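Local coordinates for protein putative glucose-6-phosphate 1-epimerase (Salmonella typhimurium, PDB 2HTA) that probably interconverts the alpha and beta anomers of glucose 6-phosphate, acting as a hexose-6-phosphate mutarotase of the galactose mutarotase clan, at residues V255-G260 with K276-V281; A188-S193 with Q216-R221. All blocks are in the same frame, centred on the assembly; numbering follows the deposited sequence.

Interaction 1: residues V255-G260 with K276-V281; sequences VGWNPG and KTFVCV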
loop_
_atom_site.group_PDB
_atom_site.type_symbol
_atom_site.label_atom_id
_atom_site.label_comp_id
_atom_site.label_asym_id
_atom_site.label_seq_id
_atom_site.Cartn_x
_atom_site.Cartn_y
_atom_site.Cartn_z
ATOM N N VAL A 255 -9.833 2.186 -5.113
ATOM C CA VAL A 255 -10.535 1.053 -4.565
ATOM C C VAL A 255 -10.718 1.199 -3.070
ATOM O O VAL A 255 -9.774 1.597 -2.376
ATOM C CB VAL A 255 -9.810 -0.264 -4.901
ATOM C CG1 VAL A 255 -10.339 -1.459 -4.080
ATOM C CG2 VAL A 255 -10.054 -0.512 -6.404
ATOM N N GLY A 256 -11.939 0.982 -2.605
ATOM C CA GLY A 256 -12.183 0.915 -1.177
ATOM C C GLY A 256 -12.475 -0.546 -0.831
ATOM O O GLY A 256 -13.321 -1.178 -1.478
ATOM N N TRP A 257 -11.792 -1.085 0.194
ATOM C CA TRP A 257 -11.998 -2.493 0.517
ATOM C C TRP A 257 -11.895 -2.680 2.024
ATOM O O TRP A 257 -11.000 -2.125 2.674
ATOM C CB TRP A 257 -10.918 -3.331 -0.161
ATOM C CG TRP A 257 -10.972 -4.788 0.176
ATOM C CD1 TRP A 257 -11.966 -5.649 -0.131
ATOM C CD2 TRP A 257 -9.973 -5.537 0.868
ATOM N NE1 TRP A 257 -11.664 -6.917 0.346
ATOM C CE2 TRP A 257 -10.418 -6.870 0.932
ATOM C CE3 TRP A 257 -8.728 -5.210 1.434
ATOM C CZ2 TRP A 257 -9.662 -7.880 1.559
ATOM C CZ3 TRP A 257 -7.962 -6.223 2.060
ATOM C CH2 TRP A 257 -8.437 -7.540 2.107
ATOM N N ASN A 258 -12.804 -3.479 2.560
ATOM C CA ASN A 258 -12.620 -4.121 3.877
ATOM C C ASN A 258 -13.244 -5.500 3.785
ATOM O O ASN A 258 -14.317 -5.628 3.234
ATOM C CB ASN A 258 -13.293 -3.327 4.980
ATOM C CG ASN A 258 -13.125 -3.996 6.351
ATOM O OD1 ASN A 258 -13.843 -4.941 6.646
ATOM N ND2 ASN A 258 -12.191 -3.490 7.199
ATOM N N PRO A 259 -12.559 -6.532 4.282
ATOM C CA PRO A 259 -12.998 -7.924 3.986
ATOM C C PRO A 259 -14.202 -8.293 4.811
ATOM O O PRO A 259 -14.898 -9.222 4.461
ATOM C CB PRO A 259 -11.798 -8.768 4.417
ATOM C CG PRO A 259 -11.029 -7.947 5.435
ATOM C CD PRO A 259 -11.280 -6.493 5.038
ATOM N N GLY A 260 -14.471 -7.544 5.888
ATOM C CA GLY A 260 -15.506 -7.962 6.845
ATOM C C GLY A 260 -15.080 -9.218 7.635
ATOM O O GLY A 260 -14.016 -9.797 7.404
ATOM N N LYS A 276 -11.600 -5.180 11.781
ATOM C CA LYS A 276 -12.078 -4.125 12.646
ATOM C C LYS A 276 -11.247 -2.829 12.610
ATOM O O LYS A 276 -11.791 -1.772 12.853
ATOM C CB LYS A 276 -12.146 -4.610 14.095
ATOM C CG LYS A 276 -13.343 -5.558 14.254
ATOM C CD LYS A 276 -13.511 -6.038 15.678
ATOM C CE LYS A 276 -14.843 -6.790 15.806
ATOM N NZ LYS A 276 -15.192 -7.102 17.242
ATOM N N THR A 277 -9.938 -2.939 12.377
ATOM C CA THR A 277 -9.065 -1.789 12.556
ATOM C C THR A 277 -8.321 -1.332 11.293
ATOM O O THR A 277 -7.327 -0.579 11.379
ATOM C CB THR A 277 -8.082 -1.997 13.717
ATOM O OG1 THR A 277 -7.398 -3.250 13.543
ATOM C CG2 THR A 277 -8.883 -2.015 15.047
ATOM N N PHE A 278 -8.841 -1.718 10.126
ATOM C CA PHE A 278 -8.347 -1.097 8.892
ATOM C C PHE A 278 -9.410 -0.877 7.845
ATOM O O PHE A 278 -10.469 -1.550 7.840
ATOM C CB PHE A 278 -7.145 -1.872 8.321
ATOM C CG PHE A 278 -7.524 -3.131 7.548
ATOM C CD1 PHE A 278 -7.836 -3.081 6.178
ATOM C CD2 PHE A 278 -7.562 -4.368 8.203
ATOM C CE1 PHE A 278 -8.189 -4.241 5.476
ATOM C CE2 PHE A 278 -7.893 -5.549 7.489
ATOM C CZ PHE A 278 -8.186 -5.471 6.141
ATOM N N VAL A 279 -9.118 0.060 6.936
ATOM C CA VAL A 279 -9.854 0.172 5.682
ATOM C C VAL A 279 -8.778 0.368 4.616
ATOM O O VAL A 279 -7.782 1.071 4.861
ATOM C CB VAL A 279 -10.872 1.349 5.675
ATOM C CG1 VAL A 279 -10.184 2.740 5.781
ATOM C CG2 VAL A 279 -11.768 1.351 4.468
ATOM N N CYS A 280 -8.974 -0.276 3.465
ATOM C CA CYS A 280 -8.093 -0.020 2.327
ATOM C C CYS A 280 -8.638 1.032 1.422
ATOM O O CYS A 280 -9.787 0.931 0.970
ATOM C CB CYS A 280 -7.802 -1.301 1.521
ATOM S SG CYS A 280 -6.760 -2.443 2.412
ATOM N N VAL A 281 -7.800 2.041 1.132
ATOM C CA VAL A 281 -8.141 3.070 0.144
ATOM C C VAL A 281 -6.933 3.117 -0.802
ATOM O O VAL A 281 -5.834 3.623 -0.448
ATOM C CB VAL A 281 -8.454 4.493 0.793
ATOM C CG1 VAL A 281 -8.632 5.610 -0.302
ATOM C CG2 VAL A 281 -9.655 4.439 1.806
#

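Interaction 2: residues A188-S193 with Q216-R221; sequences ANVKVS and QTFPDR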
loop_
_atom_site.group_PDB
_atom_site.type_symbol
_atom_site.label_atom_id
_atom_site.label_comp_id
_atom_site.label_asym_id
_atom_site.label_seq_id
_atom_site.Cartn_x
_atom_site.Cartn_y
_atom_site.Cartn_z
ATOM N N ALA A 188 -16.683 -0.014 11.866
ATOM C CA ALA A 188 -18.123 0.165 11.917
ATOM C C ALA A 188 -18.492 1.640 11.911
ATOM O O ALA A 188 -19.603 1.989 11.532
ATOM C CB ALA A 188 -18.721 -0.532 13.188
ATOM N N ASN A 189 -17.606 2.532 12.331
ATOM C CA ASN A 189 -18.000 3.931 12.190
ATOM C C ASN A 189 -17.301 4.681 11.048
ATOM O O ASN A 189 -17.553 5.882 10.851
ATOM C CB ASN A 189 -17.871 4.738 13.492
ATOM C CG ASN A 189 -16.455 4.824 13.987
ATOM O OD1 ASN A 189 -15.533 5.269 13.264
ATOM N ND2 ASN A 189 -16.258 4.407 15.232
ATOM N N VAL A 190 -16.424 3.990 10.326
ATOM C CA VAL A 190 -15.602 4.670 9.315
ATOM C C VAL A 190 -16.474 5.056 8.133
ATOM O O VAL A 190 -17.315 4.290 7.716
ATOM C CB VAL A 190 -14.429 3.763 8.858
ATOM C CG1 VAL A 190 -13.771 4.339 7.598
ATOM C CG2 VAL A 190 -13.431 3.661 9.978
ATOM N N LYS A 191 -16.317 6.274 7.639
ATOM C CA LYS A 191 -16.767 6.582 6.299
ATOM C C LYS A 191 -15.640 7.220 5.495
ATOM O O LYS A 191 -14.730 7.925 6.046
ATOM C CB LYS A 191 -18.032 7.434 6.299
ATOM C CG LYS A 191 -17.825 8.775 6.963
ATOM C CD LYS A 191 -19.182 9.419 7.390
ATOM C CE LYS A 191 -18.887 10.743 8.127
ATOM N NZ LYS A 191 -20.091 11.668 8.347
ATOM N N VAL A 192 -15.679 6.976 4.188
ATOM C CA VAL A 192 -14.705 7.582 3.277
ATOM C C VAL A 192 -15.464 8.458 2.298
ATOM O O VAL A 192 -16.430 8.003 1.681
ATOM C CB VAL A 192 -13.881 6.495 2.531
ATOM C CG1 VAL A 192 -12.853 7.150 1.565
ATOM C CG2 VAL A 192 -13.165 5.605 3.570
ATOM N N SER A 193 -15.038 9.711 2.163
ATOM C CA SER A 193 -15.683 10.640 1.236
ATOM C C SER A 193 -14.724 10.932 0.093
ATOM O O SER A 193 -13.555 10.491 0.134
ATOM C CB SER A 193 -16.073 11.946 1.976
ATOM O OG SER A 193 -14.940 12.516 2.563
ATOM N N GLN A 216 -18.756 6.563 1.201
ATOM C CA GLN A 216 -18.872 5.101 1.411
ATOM C C GLN A 216 -18.733 4.721 2.871
ATOM O O GLN A 216 -17.787 5.142 3.546
ATOM C CB GLN A 216 -17.812 4.339 0.570
ATOM C CG GLN A 216 -17.910 2.840 0.670
ATOM C CD GLN A 216 -19.127 2.325 -0.075
ATOM O OE1 GLN A 216 -19.327 2.636 -1.266
ATOM N NE2 GLN A 216 -19.945 1.542 0.615
ATOM N N THR A 217 -19.645 3.878 3.356
ATOM C CA THR A 217 -19.505 3.221 4.664
ATOM C C THR A 217 -19.223 1.717 4.475
ATOM O O THR A 217 -19.419 1.171 3.396
ATOM C CB THR A 217 -20.790 3.352 5.542
ATOM O OG1 THR A 217 -21.942 2.882 4.840
ATOM C CG2 THR A 217 -21.031 4.830 6.008
ATOM N N PHE A 218 -18.799 1.058 5.538
ATOM C CA PHE A 218 -18.215 -0.257 5.469
ATOM C C PHE A 218 -18.875 -1.071 6.544
ATOM O O PHE A 218 -18.210 -1.499 7.476
ATOM C CB PHE A 218 -16.686 -0.202 5.666
ATOM C CG PHE A 218 -15.980 0.531 4.545
ATOM C CD1 PHE A 218 -15.960 1.925 4.509
ATOM C CD2 PHE A 218 -15.423 -0.178 3.478
ATOM C CE1 PHE A 218 -15.348 2.610 3.398
ATOM C CE2 PHE A 218 -14.799 0.513 2.390
ATOM C CZ PHE A 218 -14.788 1.883 2.367
ATOM N N PRO A 219 -20.189 -1.322 6.384
ATOM C CA PRO A 219 -20.874 -2.072 7.439
ATOM C C PRO A 219 -20.563 -3.563 7.401
ATOM O O PRO A 219 -20.756 -4.258 8.433
ATOM C CB PRO A 219 -22.342 -1.807 7.145
ATOM C CG PRO A 219 -22.421 -1.649 5.564
ATOM C CD PRO A 219 -21.094 -0.900 5.283
ATOM N N ASP A 220 -20.065 -4.045 6.250
ATOM C CA ASP A 220 -19.739 -5.458 6.046
ATOM C C ASP A 220 -18.687 -5.518 4.940
ATOM O O ASP A 220 -18.181 -4.467 4.490
ATOM C CB ASP A 220 -20.996 -6.183 5.567
ATOM N N ARG A 221 -18.405 -6.708 4.427
ATOM C CA ARG A 221 -17.515 -6.853 3.269
ATOM C C ARG A 221 -17.895 -5.896 2.149
ATOM O O ARG A 221 -19.029 -5.936 1.620
ATOM C CB ARG A 221 -17.516 -8.270 2.748
ATOM C CG ARG A 221 -16.497 -8.508 1.662
ATOM C CD ARG A 221 -16.673 -9.954 1.178
ATOM N NE ARG A 221 -16.116 -10.105 -0.172
ATOM C CZ ARG A 221 -16.645 -10.863 -1.128
ATOM N NH1 ARG A 221 -17.759 -11.550 -0.901
ATOM N NH2 ARG A 221 -16.056 -10.931 -2.314
HETATM O O HOH W 1 -18.524 2.065 8.240
#

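Interaction 1: residues V255-G260 with K276-V281
Strands 255-258 and 278-281 run antiparallel, their axes 4.8 Å apart at closest approach and their directions at 158°. W257 and C280 form a hydrogen-bonded pair: W257 N donates a hydrogen bond to C280 O at 2.9 Å, on a lone pair, while C280 N reaches W257 O nearly along the carbonyl axis. G256 and V281 follow as a non-hydrogen-bonded pair, and G256 CA lies 3.2 Å from C280 O in a CA-H...O contact. Beyond W257-C280 in the other direction, the N258 side chain continues the bonding between the strands. With CG anti to the backbone N (chi1 179°), its ND2 donates to F278 O at 2.7 Å, the acceptor in the amide plane, and also to Y275 O, while OD1 accepts from G260 N in a capping bond ahead of helix 260-266. W257 and C280 share one sheet face, where C280 SG meets the indole edge at CE3 (3.5 Å), a sulfur-aromatic contact. F278 crosses W257 obliquely and meets P259 tip to tip, CZ 3.4 Å from P259 CD. W257 also touches D223, a substrate-binding residue by similarity, and E282, one of two inferred active-site residues, consistent with this antiparallel strand pair lining the probable mutarotase sugar site.

Interaction 2: residues A188-S193 with Q216-R221
F218 turns its CG anti to the carbonyl carbon (chi1 -65°), which brings the ring back toward strand 191-193, where V192 sets CG2 beside its own backbone N. The two cross obliquely, V192 CG2 lying 3.7 Å from F218 CE1. V190 adds a looser contact, its CG1 near F218 CD1, and its carbonyl O lies at the ring edge. The motif is a short antiparallel strand pair, with the weakly bonded strand 216-217 at one edge of a large antiparallel sheet of the mutarotase fold. V192 and Q216 make its hydrogen-bonded pair: V192 N gives to Q216 O at 2.9 Å, and Q216 N returns to V192 O at 2.8 Å, the latter almost straight (172°). Both donors lie in the plane of the carbonyl they meet. Q216 O also takes a CA-H...O contact from K191. On the exposed face K191 CB lies 4.0 Å from T217 CG2, while the extended lysine chain leads away. Q216 bends at chi2 (72°), so that NE2 curls back onto T217 O at 2.9 Å and OE1 is held by Y226 OH and R224 NH1. V192 and V190 also rest on I235 of the next strand, and F218 on I187. Where direct pairing ends, a water bridges the segments, 2.6 Å from V190 O and accepting from F218 N at 2.9 Å.

How the interactions relate
Along the chain, interaction 2 closes before interaction 1 opens, and their centres lie about 8 Å apart on the same side of the chain's centre. They belong to different antiparallel sheets: 253-258 and 278-286 to the one that also carries H179 and E282, the inferred active-site residues, and 191-193 with 216-217 to one end of another, larger sheet. F218 joins them, its CZ 3.7 Å from V279 CG2 and its CE2 facing W257 N, while V192 touches V281. Farther on, R221 CB packs 3.3 Å from P259 O. The edge of one sheet thus backs the strands that border the probable sugar-phosphate site.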